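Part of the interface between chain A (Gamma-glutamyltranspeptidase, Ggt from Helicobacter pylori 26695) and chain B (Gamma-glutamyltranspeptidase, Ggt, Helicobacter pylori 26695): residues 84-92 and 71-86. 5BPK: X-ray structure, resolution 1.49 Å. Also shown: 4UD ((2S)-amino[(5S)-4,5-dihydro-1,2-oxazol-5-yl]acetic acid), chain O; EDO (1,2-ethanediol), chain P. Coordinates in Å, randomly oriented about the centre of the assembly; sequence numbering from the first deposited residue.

Chain A, residues 84-92: GGGFAVIHL
Chain B, residues 71-86: LSSMSPTIVLKNNKVF

Strand 85-91 of chain A and strand 77-81 of chain B run in nearly the same direction, their N-to-C axes 18° apart and 7.0 Å apart at closest approach. No hydrogen bond links the two stretches, so the strands are not neighbours in one sheet; they pack through side chains and bury 554 Å² in total. The register is set at V89(A) and P76(B), whose CA atoms lie 6.0 Å apart. Extended phi/psi values from F87(A) (-138/148) to H91(A) (-111/124) make the side chains alternate: F87(A), V89(A) and H91(A) point toward chain B, whereas A88(A) and I90(A) point away. Chain B answers with the same period, S72(B), M74(B), P76(B), I78(B) and L80(B) pointing toward chain A.

H91(A) covers the most surface, 107 Å². Its rotamer is t (chi1 170°) with chi2 88°, which lays one face of the imidazole against L80(B), itself m,t (chi1 -52°, chi2 172°). The evidence for a CH-pi contact is that CD2 of L80(B) lies 3.9 Å from the centroid of the H91(A) ring and only 18° off its normal. Around the same ring, CD2 of H91(A) is 3.5 Å from CG2 of V85(B), and CE1 of H91(A) is 3.5 Å from the carbonyl O of N83(B). These partners come from the hairpin of chain B, closed by a type I' turn from K81(B) to K84(B), with N82(B) at 57/43 and N83(B) at 60/19. The turn is closed by K81(B) N to K84(B) O, 2.8 Å, and K84(B) N to K81(B) O, 3.1 Å, and F86(B) N donates to V79(B) O, 2.8 Å, further along the hairpin. A 1,2-ethanediol bridges the two chains: its O2 lies at the edge of the imidazole and hydrogen-bonds NE2 of H91(A) at 2.8 Å, while its O1 accepts from N of V85(B) at 3.0 Å.

F87(A), covering 85 Å², takes rotamer m (chi1 -55°, chi2 -74°). CB of S72(B) approaches the ring edge, 3.5 Å from CE2 of F87(A), and CE of M74(B) is 3.7 Å from that same CE2. M74(B) reaches this position as m,t,m (-68°, -173°, -76°), which also brings its CE to 4.0 Å from CA of G86(A). Nearer the backbone, CB of F87(A) packs 3.9 Å from CG of P76(B). The chain B loop here is held by S72(B) OG, which accepts from N of M74(B) at 2.9 Å and donates to O9 of the bound ligand 4UD at 2.6 Å; N of S73(B) donates to 4UD O10 at 2.8 Å.

V89(A) and P76(B), 71 Å² each, occupy the middle. With V89(A) at t (166°), its CG2 lies 3.3 Å from O of P76(B) and 4.0 Å from CG of P76(B), while its CG1 is 4.1 Å from CD1 of I78(B). The m,t rotamer of I78(B) (-64°, 171°) carries CD1 to the chain A backbone, 3.5 Å from both O of V89(A) and N of H91(A).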

ATOM      1  N   GLY A  84      11.742  -4.147  -0.663  1.00 10.02           N
ATOM      2  CA  GLY A  84      10.505  -4.327   0.103  1.00 10.87           C
ATOM      3  C   GLY A  84       9.582  -5.361  -0.530  1.00 10.86           C
ATOM      4  O   GLY A  84      10.025  -6.404  -0.988  1.00 10.76           O
ATOM      5  N   GLY A  85       8.290  -5.059  -0.570  1.00 10.28           N
ATOM      6  CA  GLY A  85       7.296  -6.004  -1.065  1.00 11.15           C
ATOM      7  C   GLY A  85       5.944  -5.337  -1.184  1.00  9.70           C
ATOM      8  O   GLY A  85       5.795  -4.122  -0.945  1.00 10.42           O
ATOM      9  N   GLY A  86       4.946  -6.121  -1.559  1.00  8.80           N
ATOM     10  CA  GLY A  86       3.629  -5.559  -1.780  1.00 10.61           C
ATOM     11  C   GLY A  86       2.660  -6.546  -2.388  1.00  9.77           C
ATOM     12  O   GLY A  86       2.866  -7.748  -2.306  1.00  9.30           O
ATOM     13  N   PHE A  87       1.602  -6.006  -2.988  1.00 10.63           N
ATOM     14  CA  PHE A  87       0.502  -6.779  -3.541  1.00  9.68           C
ATOM     15  C   PHE A  87       0.075  -6.219  -4.887  1.00  8.63           C
ATOM     16  O   PHE A  87       0.094  -4.995  -5.101  1.00 10.29           O
ATOM     17  CB  PHE A  87      -0.707  -6.723  -2.605  1.00  9.57           C
ATOM     18  CG  PHE A  87      -0.416  -7.170  -1.202  1.00  9.81           C
ATOM     19  CD1 PHE A  87      -0.228  -8.515  -0.914  1.00  9.59           C
ATOM     20  CD2 PHE A  87      -0.345  -6.251  -0.174  1.00 11.72           C
ATOM     21  CE1 PHE A  87       0.047  -8.929   0.395  1.00 11.60           C
ATOM     22  CE2 PHE A  87      -0.085  -6.654   1.145  1.00 12.96           C
ATOM     23  CZ  PHE A  87       0.112  -8.003   1.422  1.00 10.96           C
ATOM     24  N   ALA A  88      -0.386  -7.099  -5.765  1.00  9.96           N
ATOM     25  CA  ALA A  88      -1.001  -6.673  -7.025  1.00 11.08           C
ATOM     26  C   ALA A  88      -2.330  -7.381  -7.161  1.00 11.99           C
ATOM     27  O   ALA A  88      -2.388  -8.607  -7.092  1.00 13.60           O
ATOM     28  CB  ALA A  88      -0.128  -7.017  -8.214  1.00 12.12           C
ATOM     29  N   VAL A  89      -3.393  -6.607  -7.324  1.00  9.63           N
ATOM     30  CA  VAL A  89      -4.707  -7.133  -7.631  1.00 10.40           C
ATOM     31  C   VAL A  89      -4.919  -6.911  -9.137  1.00 11.32           C
ATOM     32  O   VAL A  89      -4.727  -5.798  -9.666  1.00  9.76           O
ATOM     33  CB  VAL A  89      -5.781  -6.482  -6.736  1.00 11.12           C
ATOM     34  CG1 VAL A  89      -7.181  -6.756  -7.250  1.00 13.45           C
ATOM     35  CG2 VAL A  89      -5.637  -6.994  -5.314  1.00  9.91           C
ATOM     36  N   ILE A  90      -5.283  -7.986  -9.834  1.00  9.61           N
ATOM     37  CA  ILE A  90      -5.284  -7.975 -11.292  1.00 11.56           C
ATOM     38  C   ILE A  90      -6.613  -8.499 -11.806  1.00 10.71           C
ATOM     39  O   ILE A  90      -7.070  -9.543 -11.358  1.00 12.53           O
ATOM     40  CB  ILE A  90      -4.155  -8.848 -11.857  1.00 12.19           C
ATOM     41  CG1 ILE A  90      -2.785  -8.329 -11.381  1.00 12.73           C
ATOM     42  CG2 ILE A  90      -4.242  -8.879 -13.391  1.00 15.44           C
ATOM     43  CD1 ILE A  90      -1.616  -9.278 -11.637  1.00 15.34           C
ATOM     44  N   HIS A  91      -7.229  -7.756 -12.723  1.00 11.00           N
ATOM     45  CA  HIS A  91      -8.403  -8.224 -13.455  1.00 12.46           C
ATOM     46  C   HIS A  91      -7.963  -8.432 -14.895  1.00 12.91           C
ATOM     47  O   HIS A  91      -7.419  -7.522 -15.511  1.00 12.95           O
ATOM     48  CB  HIS A  91      -9.554  -7.216 -13.375  1.00 12.98           C
ATOM     49  CG  HIS A  91     -10.688  -7.533 -14.299  1.00 14.01           C
ATOM     50  ND1 HIS A  91     -11.731  -8.363 -13.948  1.00 16.90           N
ATOM     51  CD2 HIS A  91     -10.920  -7.159 -15.579  1.00 15.94           C
ATOM     52  CE1 HIS A  91     -12.563  -8.474 -14.968  1.00 14.56           C
ATOM     53  NE2 HIS A  91     -12.097  -7.753 -15.970  1.00 17.66           N
ATOM     54  N   LEU A  92      -8.168  -9.645 -15.402  1.00 13.09           N
ATOM     55  CA  LEU A  92      -7.743 -10.017 -16.741  1.00 13.74           C
ATOM     56  C   LEU A  92      -8.897  -9.861 -17.711  1.00 13.31           C
ATOM     57  O   LEU A  92     -10.078  -9.923 -17.327  1.00 14.58           O
ATOM     58  CB  LEU A  92      -7.251 -11.458 -16.766  1.00 13.38           C
ATOM     59  CG  LEU A  92      -6.011 -11.768 -15.921  1.00 16.35           C
ATOM     60  CD1 LEU A  92      -5.739 -13.260 -15.947  1.00 25.10           C
ATOM     61  CD2 LEU A  92      -4.827 -10.976 -16.428  1.00 15.72           C
TER
ATOM     62  N   LEU B  71       1.131  -8.778   8.799  1.00 10.23           N
ATOM     63  CA  LEU B  71      -0.151  -8.239   8.383  1.00 10.58           C
ATOM     64  C   LEU B  71       0.001  -6.850   7.769  1.00 10.67           C
ATOM     65  O   LEU B  71       0.678  -5.996   8.324  1.00 10.47           O
ATOM     66  CB  LEU B  71      -1.116  -8.162   9.563  1.00 11.31           C
ATOM     67  CG  LEU B  71      -2.546  -7.731   9.241  1.00 11.37           C
ATOM     68  CD1 LEU B  71      -3.250  -8.800   8.435  1.00 12.38           C
ATOM     69  CD2 LEU B  71      -3.311  -7.401  10.515  1.00 12.32           C
ATOM     70  N   SER B  72      -0.670  -6.646   6.639  1.00  9.14           N
ATOM     71  CA  SER B  72      -0.706  -5.354   5.954  1.00  8.90           C
ATOM     72  C   SER B  72      -2.103  -4.721   6.035  1.00 10.40           C
ATOM     73  O   SER B  72      -3.093  -5.391   6.340  1.00 11.52           O
ATOM     74  CB  SER B  72      -0.342  -5.550   4.481  1.00  9.59           C
ATOM     75  OG  SER B  72      -0.205  -4.305   3.794  1.00 10.47           O
ATOM     76  N   SER B  73      -2.153  -3.426   5.742  1.00  9.74           N
ATOM     77  CA  SER B  73      -3.397  -2.695   5.495  1.00  7.23           C
ATOM     78  C   SER B  73      -3.564  -2.326   4.025  1.00  8.94           C
ATOM     79  O   SER B  73      -4.562  -1.707   3.650  1.00 10.46           O
ATOM     80  CB  SER B  73      -3.424  -1.401   6.317  1.00 11.24           C
ATOM     81  OG  SER B  73      -3.347  -1.642   7.709  1.00 11.26           O
ATOM     82  N   MET B  74      -2.585  -2.678   3.193  1.00  8.66           N
ATOM     83  CA  MET B  74      -2.625  -2.298   1.771  1.00  9.48           C
ATOM     84  C   MET B  74      -3.850  -2.891   1.066  1.00 11.40           C
ATOM     85  O   MET B  74      -4.178  -4.079   1.234  1.00 10.50           O
ATOM     86  CB  MET B  74      -1.321  -2.654   1.050  1.00  9.36           C
ATOM     87  CG  MET B  74      -0.127  -1.803   1.544  1.00  9.70           C
ATOM     88  SD  MET B  74       1.417  -1.990   0.645  1.00 14.52           S
ATOM     89  CE  MET B  74       2.029  -3.565   1.232  1.00 13.05           C
ATOM     90  N   SER B  75      -4.526  -2.034   0.312  1.00 11.56           N
ATOM     91  CA  SER B  75      -5.833  -2.336  -0.261  1.00  9.70           C
ATOM     92  C   SER B  75      -5.897  -2.023  -1.755  1.00 11.08           C
ATOM     93  O   SER B  75      -6.793  -1.291  -2.203  1.00 11.71           O
ATOM     94  CB  SER B  75      -6.904  -1.520   0.453  1.00 12.10           C
ATOM     95  OG  SER B  75      -6.879  -1.746   1.846  1.00 10.25           O
ATOM     96  N   PRO B  76      -4.949  -2.569  -2.540  1.00 10.22           N
ATOM     97  CA  PRO B  76      -5.097  -2.366  -3.980  1.00  8.50           C
ATOM     98  C   PRO B  76      -6.402  -3.001  -4.409  1.00  8.15           C
ATOM     99  O   PRO B  76      -6.703  -4.131  -4.009  1.00 10.58           O
ATOM    100  CB  PRO B  76      -3.883  -3.071  -4.578  1.00 10.87           C
ATOM    101  CG  PRO B  76      -3.496  -4.113  -3.554  1.00 10.38           C
ATOM    102  CD  PRO B  76      -3.844  -3.491  -2.215  1.00  8.49           C
ATOM    103  N   THR B  77      -7.199  -2.253  -5.160  1.00  9.04           N
ATOM    104  CA  THR B  77      -8.589  -2.610  -5.422  1.00  9.40           C
ATOM    105  C   THR B  77      -8.981  -2.332  -6.862  1.00 10.57           C
ATOM    106  O   THR B  77      -8.556  -1.340  -7.472  1.00 11.68           O
ATOM    107  CB  THR B  77      -9.521  -1.845  -4.450  1.00 10.65           C
ATOM    108  OG1 THR B  77      -9.156  -2.170  -3.098  1.00 10.64           O
ATOM    109  CG2 THR B  77     -11.007  -2.185  -4.665  1.00 10.34           C
ATOM    110  N   ILE B  78      -9.834  -3.206  -7.377  1.00 10.50           N
ATOM    111  CA  ILE B  78     -10.490  -3.018  -8.659  1.00 11.10           C
ATOM    112  C   ILE B  78     -11.994  -3.162  -8.421  1.00 11.30           C
ATOM    113  O   ILE B  78     -12.437  -4.116  -7.772  1.00 10.57           O
ATOM    114  CB  ILE B  78     -10.002  -4.037  -9.709  1.00 10.55           C
ATOM    115  CG1 ILE B  78      -8.513  -3.825  -9.994  1.00 12.24           C
ATOM    116  CG2 ILE B  78     -10.828  -3.925 -10.984  1.00 12.49           C
ATOM    117  CD1 ILE B  78      -7.881  -4.914 -10.846  1.00 14.38           C
ATOM    118  N   VAL B  79     -12.767  -2.208  -8.925  1.00 11.98           N
ATOM    119  CA  VAL B  79     -14.220  -2.280  -8.868  1.00 10.72           C
ATOM    120  C   VAL B  79     -14.714  -2.587 -10.273  1.00 12.04           C
ATOM    121  O   VAL B  79     -14.259  -1.970 -11.242  1.00 11.82           O
ATOM    122  CB  VAL B  79     -14.851  -0.972  -8.349  1.00 10.80           C
ATOM    123  CG1 VAL B  79     -16.371  -1.091  -8.253  1.00 12.10           C
ATOM    124  CG2 VAL B  79     -14.275  -0.614  -6.979  1.00 10.84           C
ATOM    125  N   LEU B  80     -15.628  -3.549 -10.371  1.00 12.85           N
ATOM    126  CA  LEU B  80     -16.200  -3.963 -11.652  1.00 13.28           C
ATOM    127  C   LEU B  80     -17.662  -3.592 -11.731  1.00 14.72           C
ATOM    128  O   LEU B  80     -18.372  -3.596 -10.729  1.00 15.02           O
ATOM    129  CB  LEU B  80     -16.068  -5.481 -11.849  1.00 13.83           C
ATOM    130  CG  LEU B  80     -14.665  -6.059 -11.662  1.00 13.93           C
ATOM    131  CD1 LEU B  80     -14.713  -7.596 -11.678  1.00 18.52           C
ATOM    132  CD2 LEU B  80     -13.704  -5.530 -12.720  1.00 13.83           C
ATOM    133  N   LYS B  81     -18.099  -3.299 -12.952  1.00 16.56           N
ATOM    134  CA  LYS B  81     -19.501  -3.068 -13.261  1.00 18.07           C
ATOM    135  C   LYS B  81     -19.824  -4.022 -14.401  1.00 20.28           C
ATOM    136  O   LYS B  81     -19.223  -3.931 -15.464  1.00 19.32           O
ATOM    137  CB  LYS B  81     -19.711  -1.609 -13.664  1.00 17.76           C
ATOM    138  CG  LYS B  81     -21.148  -1.247 -14.058  1.00 24.63           C
ATOM    139  CD  LYS B  81     -21.236   0.222 -14.446  1.00 33.01           C
ATOM    140  CE  LYS B  81     -22.656   0.644 -14.797  1.00 36.70           C
ATOM    141  NZ  LYS B  81     -22.731   2.099 -15.136  1.00 39.63           N
ATOM    142  N   ASN B  82     -20.719  -4.976 -14.156  1.00 23.15           N
ATOM    143  CA  ASN B  82     -21.047  -6.011 -15.148  1.00 26.75           C
ATOM    144  C   ASN B  82     -19.792  -6.792 -15.582  1.00 25.71           C
ATOM    145  O   ASN B  82     -19.590  -7.071 -16.768  1.00 28.15           O
ATOM    146  CB  ASN B  82     -21.763  -5.391 -16.358  1.00 28.70           C
ATOM    147  CG  ASN B  82     -23.030  -4.623 -15.971  1.00 33.05           C
ATOM    148  OD1 ASN B  82     -23.255  -3.495 -16.425  1.00 38.45           O
ATOM    149  ND2 ASN B  82     -23.855  -5.231 -15.132  1.00 34.90           N
ATOM    150  N   ASN B  83     -18.956  -7.133 -14.599  1.00 25.18           N
ATOM    151  CA  ASN B  83     -17.685  -7.842 -14.804  1.00 24.84           C
ATOM    152  C   ASN B  83     -16.671  -7.113 -15.695  1.00 22.09           C
ATOM    153  O   ASN B  83     -15.736  -7.733 -16.190  1.00 23.67           O
ATOM    154  CB  ASN B  83     -17.912  -9.285 -15.311  1.00 26.68           C
ATOM    155  CG  ASN B  83     -18.148 -10.272 -14.186  1.00 30.33           C
ATOM    156  OD1 ASN B  83     -19.143 -10.998 -14.184  1.00 37.40           O
ATOM    157  ND2 ASN B  83     -17.233 -10.309 -13.221  1.00 28.88           N
ATOM    158  N   LYS B  84     -16.849  -5.801 -15.876  1.00 19.24           N
ATOM    159  CA  LYS B  84     -15.906  -4.971 -16.638  1.00 18.57           C
ATOM    160  C   LYS B  84     -15.282  -3.941 -15.702  1.00 15.56           C
ATOM    161  O   LYS B  84     -15.910  -3.499 -14.756  1.00 14.71           O
ATOM    162  CB  LYS B  84     -16.593  -4.269 -17.806  1.00 20.39           C
ATOM    163  CG  LYS B  84     -17.066  -5.223 -18.909  1.00 24.04           C
ATOM    164  CD  LYS B  84     -17.729  -4.472 -20.059  1.00 27.72           C
ATOM    165  N   VAL B  85     -14.043  -3.567 -15.976  1.00 13.82           N
ATOM    166  CA  VAL B  85     -13.316  -2.615 -15.135  1.00 13.72           C
ATOM    167  C   VAL B  85     -14.074  -1.297 -15.076  1.00 13.14           C
ATOM    168  O   VAL B  85     -14.442  -0.727 -16.121  1.00 16.04           O
ATOM    169  CB  VAL B  85     -11.879  -2.390 -15.658  1.00 14.26           C
ATOM    170  CG1 VAL B  85     -11.153  -1.301 -14.857  1.00 14.82           C
ATOM    171  CG2 VAL B  85     -11.093  -3.703 -15.613  1.00 17.55           C
ATOM    172  N   PHE B  86     -14.322  -0.843 -13.850  1.00 12.58           N
ATOM    173  CA  PHE B  86     -14.964   0.443 -13.576  1.00 11.45           C
ATOM    174  C   PHE B  86     -14.003   1.383 -12.833  1.00 11.30           C
ATOM    175  O   PHE B  86     -13.834   2.537 -13.232  1.00 11.82           O
ATOM    176  CB  PHE B  86     -16.267   0.218 -12.788  1.00 13.80           C
ATOM    177  CG  PHE B  86     -16.982   1.486 -12.395  1.00 14.58           C
ATOM    178  CD1 PHE B  86     -17.481   2.348 -13.360  1.00 17.55           C
ATOM    179  CD2 PHE B  86     -17.194   1.800 -11.055  1.00 13.61           C
ATOM    180  CE1 PHE B  86     -18.161   3.510 -12.999  1.00 18.12           C
ATOM    181  CE2 PHE B  86     -17.862   2.959 -10.682  1.00 15.16           C
ATOM    182  CZ  PHE B  86     -18.349   3.818 -11.660  1.00 16.17           C
TER
HETATM  183  C3  4UD O 701       2.450   2.202   3.273  1.00 22.64           C
HETATM  184  C4  4UD O 701       2.295   0.210   4.241  1.00 18.07           C
HETATM  185  C5  4UD O 701       3.238   1.399   4.249  1.00 23.69           C
HETATM  186  C6  4UD O 701       2.263  -0.620   5.533  1.00 13.57           C
HETATM  187  C8  4UD O 701       1.342  -1.790   5.269  1.00 13.00           C
HETATM  188  O9  4UD O 701       1.735  -2.774   4.692  1.00 13.76           O
HETATM  189  O10 4UD O 701       0.051  -1.748   5.673  1.00 12.30           O
HETATM  190  N7  4UD O 701       3.599  -1.145   5.845  1.00 13.67           N
HETATM  191  O2  4UD O 701       0.992   0.754   4.049  1.00 24.83           O
HETATM  192  N1  4UD O 701       1.230   1.780   3.228  1.00 27.05           N
HETATM  193  C1  EDO P 702     -12.647  -5.548 -18.117  1.00 32.17           C
HETATM  194  O1  EDO P 702     -13.117  -4.341 -18.758  1.00 28.56           O
HETATM  195  C2  EDO P 702     -12.588  -6.719 -19.089  1.00 32.67           C
HETATM  196  O2  EDO P 702     -13.186  -7.909 -18.538  1.00 35.14           O